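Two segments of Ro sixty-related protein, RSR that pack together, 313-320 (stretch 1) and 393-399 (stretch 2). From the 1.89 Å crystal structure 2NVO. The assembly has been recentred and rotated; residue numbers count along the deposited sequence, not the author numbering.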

# COMPACT_ATOMS: atom_id res chain seq x y z
N ILE A 313 -10.22 -6.64 2.99
CA ILE A 313 -9.89 -5.85 4.17
C ILE A 313 -8.99 -6.64 5.10
O ILE A 313 -9.30 -7.77 5.49
N HIS A 314 -7.84 -6.05 5.43
CA HIS A 314 -6.88 -6.68 6.31
C HIS A 314 -7.30 -6.31 7.72
O HIS A 314 -7.87 -5.25 7.92
N PRO A 315 -7.04 -7.18 8.70
CA PRO A 315 -7.43 -6.83 10.07
C PRO A 315 -6.86 -5.46 10.51
O PRO A 315 -7.57 -4.71 11.17
N LEU A 316 -5.62 -5.14 10.15
CA LEU A 316 -5.03 -3.84 10.46
C LEU A 316 -5.77 -2.66 9.79
O LEU A 316 -5.74 -1.54 10.30
N ASP A 317 -6.40 -2.91 8.66
CA ASP A 317 -7.25 -1.91 8.02
C ASP A 317 -8.41 -1.57 8.95
O ASP A 317 -8.77 -0.41 9.11
N ALA A 318 -9.00 -2.60 9.57
CA ALA A 318 -10.10 -2.37 10.47
C ALA A 318 -9.60 -1.72 11.76
O ALA A 318 -10.25 -0.85 12.30
N LEU A 319 -8.44 -2.17 12.24
CA LEU A 319 -7.90 -1.58 13.47
C LEU A 319 -7.61 -0.10 13.23
O LEU A 319 -7.98 0.72 14.05
N LYS A 320 -6.98 0.24 12.11
CA LYS A 320 -6.69 1.64 11.81
C LYS A 320 -7.98 2.47 11.74
O LYS A 320 -8.07 3.56 12.32
N ALA A 393 1.09 -7.15 18.68
CA ALA A 393 0.09 -8.08 19.20
C ALA A 393 -0.91 -8.46 18.14
O ALA A 393 -1.31 -9.64 18.06
N ALA A 394 -1.33 -7.48 17.34
CA ALA A 394 -2.22 -7.72 16.20
C ALA A 394 -1.58 -8.70 15.20
O ALA A 394 -2.21 -9.69 14.79
N MET A 395 -0.32 -8.44 14.84
CA MET A 395 0.40 -9.28 13.88
C MET A 395 0.64 -10.69 14.44
O MET A 395 0.67 -11.66 13.69
N SER A 396 0.83 -10.80 15.75
CA SER A 396 1.00 -12.10 16.42
C SER A 396 -0.29 -12.92 16.30
O SER A 396 -0.26 -14.08 15.90
N LEU A 397 -1.41 -12.29 16.63
CA LEU A 397 -2.71 -12.94 16.49
C LEU A 397 -2.95 -13.43 15.06
O LEU A 397 -3.40 -14.57 14.84
N ILE A 398 -2.63 -12.57 14.10
CA ILE A 398 -2.70 -12.95 12.68
C ILE A 398 -1.88 -14.19 12.35
O ILE A 398 -2.40 -15.12 11.71
N ALA A 399 -0.61 -14.21 12.75
CA ALA A 399 0.25 -15.38 12.53
C ALA A 399 -0.34 -16.63 13.20
O ALA A 399 -0.52 -17.66 12.55

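The two stretches meet through a small, apolar side-chain contact between the first turns of one helix and a segment of another, with no hydrogen bond passing between them. Helix 315-320 and helix 393-399 run in roughly opposite directions, their N-to-C directions 149° apart, and their axes come no closer than 11.1 Å. At that spacing the backbones do not touch, and even the nearest CA pair, Leu-316 CA and Ala-394 CA, is 7.5 Å apart; side chains fill the gap and together bury 225 Å².

From stretch 1, Pro-315, Leu-316 and Leu-319 direct their CA-to-CB bonds toward the partner helix. Leu-316, with chi1 m and chi2 t, spans two neighbouring residues: its CD2 lies 3.8 Å from CB of Ala-394, while its CD1 comes within 3.5 Å of SD of Met-395. The short side chain of Ala-394, itself pointing toward stretch 1, also receives Leu-319, whose t, p rotamer leaves CD2 4.3 Å from the Ala-394 CB. Two leucines one helical turn apart thus converge on a single methyl group. Met-395 starts sideways, but its m, m, m conformation folds the chain so that its end comes nearer to stretch 1, bringing the sulfur to Leu-316.

Ile-398, one turn beyond Ala-394, has the largest area covered by the opposing stretch, 55 Å². Its CB points toward stretch 1, and the m, t rotamer extends CD1 to the start of the other helix. There CD1 lies 3.9 Å from CG of Pro-315, whose ring has a C-gamma exo pucker, and 3.3 Å from CE1 of His-314, which it approaches obliquely.

His-314 combines this packing with a polar role within its own stretch. It occupies the N-cap position; its chi1 is t, and although its CB points sideways, the end of the ring comes nearer to stretch 2. ND1 accepts a hydrogen bond from Leu-316 N at 3.1 Å, satisfying an amide that has no helical carbonyl partner in the first turn. Asp-317 completes the arrangement: its OD2 accepts from His-314 N at 2.9 Å, with a nearly straight 168° angle. These bonds tie the helix start together while the imidazole remains in contact with Ile-398.

The other side chains, including those of Lys-320 and Leu-397, lie out of reach of the opposite stretch. Ser-396, chi1 m, is also out of reach, and its OG is hydrogen-bonded elsewhere in the structure.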

# COMPACT_ATOMS: atom_id res chain seq x y z
CB ILE A 313 -11.16 -5.37 4.93
CG1 ILE A 313 -12.07 -4.58 3.99
CG2 ILE A 313 -10.78 -4.52 6.13
CD1 ILE A 313 -11.37 -3.53 3.19
CB HIS A 314 -5.49 -6.14 6.00
CG HIS A 314 -4.39 -6.88 6.69
ND1 HIS A 314 -3.99 -6.59 7.97
CD2 HIS A 314 -3.60 -7.90 6.27
CE1 HIS A 314 -2.99 -7.38 8.31
NE2 HIS A 314 -2.74 -8.19 7.30
CB PRO A 315 -6.87 -7.99 10.90
CG PRO A 315 -6.79 -9.14 9.94
CD PRO A 315 -6.43 -8.52 8.61
CB LEU A 316 -3.55 -3.81 10.06
CG LEU A 316 -2.67 -4.66 10.97
CD1 LEU A 316 -1.23 -4.62 10.47
CD2 LEU A 316 -2.77 -4.13 12.40
CB ASP A 317 -7.83 -2.43 6.70
CG ASP A 317 -6.79 -2.53 5.61
OD1 ASP A 317 -5.78 -1.79 5.68
OD2 ASP A 317 -6.98 -3.34 4.66
CB ALA A 318 -10.86 -3.68 10.76
CB LEU A 319 -6.64 -2.33 13.95
CG LEU A 319 -6.06 -1.83 15.28
CD1 LEU A 319 -7.13 -1.69 16.37
CD2 LEU A 319 -4.90 -2.75 15.76
CB LYS A 320 -5.90 1.77 10.51
CG LYS A 320 -5.73 3.23 10.05
CD LYS A 320 -5.12 3.31 8.65
CE LYS A 320 -4.91 4.77 8.23
NZ LYS A 320 -3.99 4.88 7.06
CB ALA A 393 -0.62 -7.51 20.44
CB ALA A 394 -2.58 -6.38 15.49
CB MET A 395 1.73 -8.65 13.46
CG MET A 395 1.58 -7.36 12.62
SD MET A 395 0.58 -7.58 11.12
CE MET A 395 1.57 -8.69 10.16
CB SER A 396 1.34 -11.91 17.89
OG SER A 396 2.66 -11.39 18.05
CB LEU A 397 -3.84 -12.03 16.92
CG LEU A 397 -3.90 -11.79 18.42
CD1 LEU A 397 -5.00 -10.78 18.70
CD2 LEU A 397 -4.15 -13.13 19.19
CB ILE A 398 -2.28 -11.80 11.75
CG1 ILE A 398 -3.36 -10.71 11.78
CG2 ILE A 398 -2.09 -12.30 10.33
CD1 ILE A 398 -3.07 -9.48 10.90
CB ALA A 399 1.66 -15.12 13.01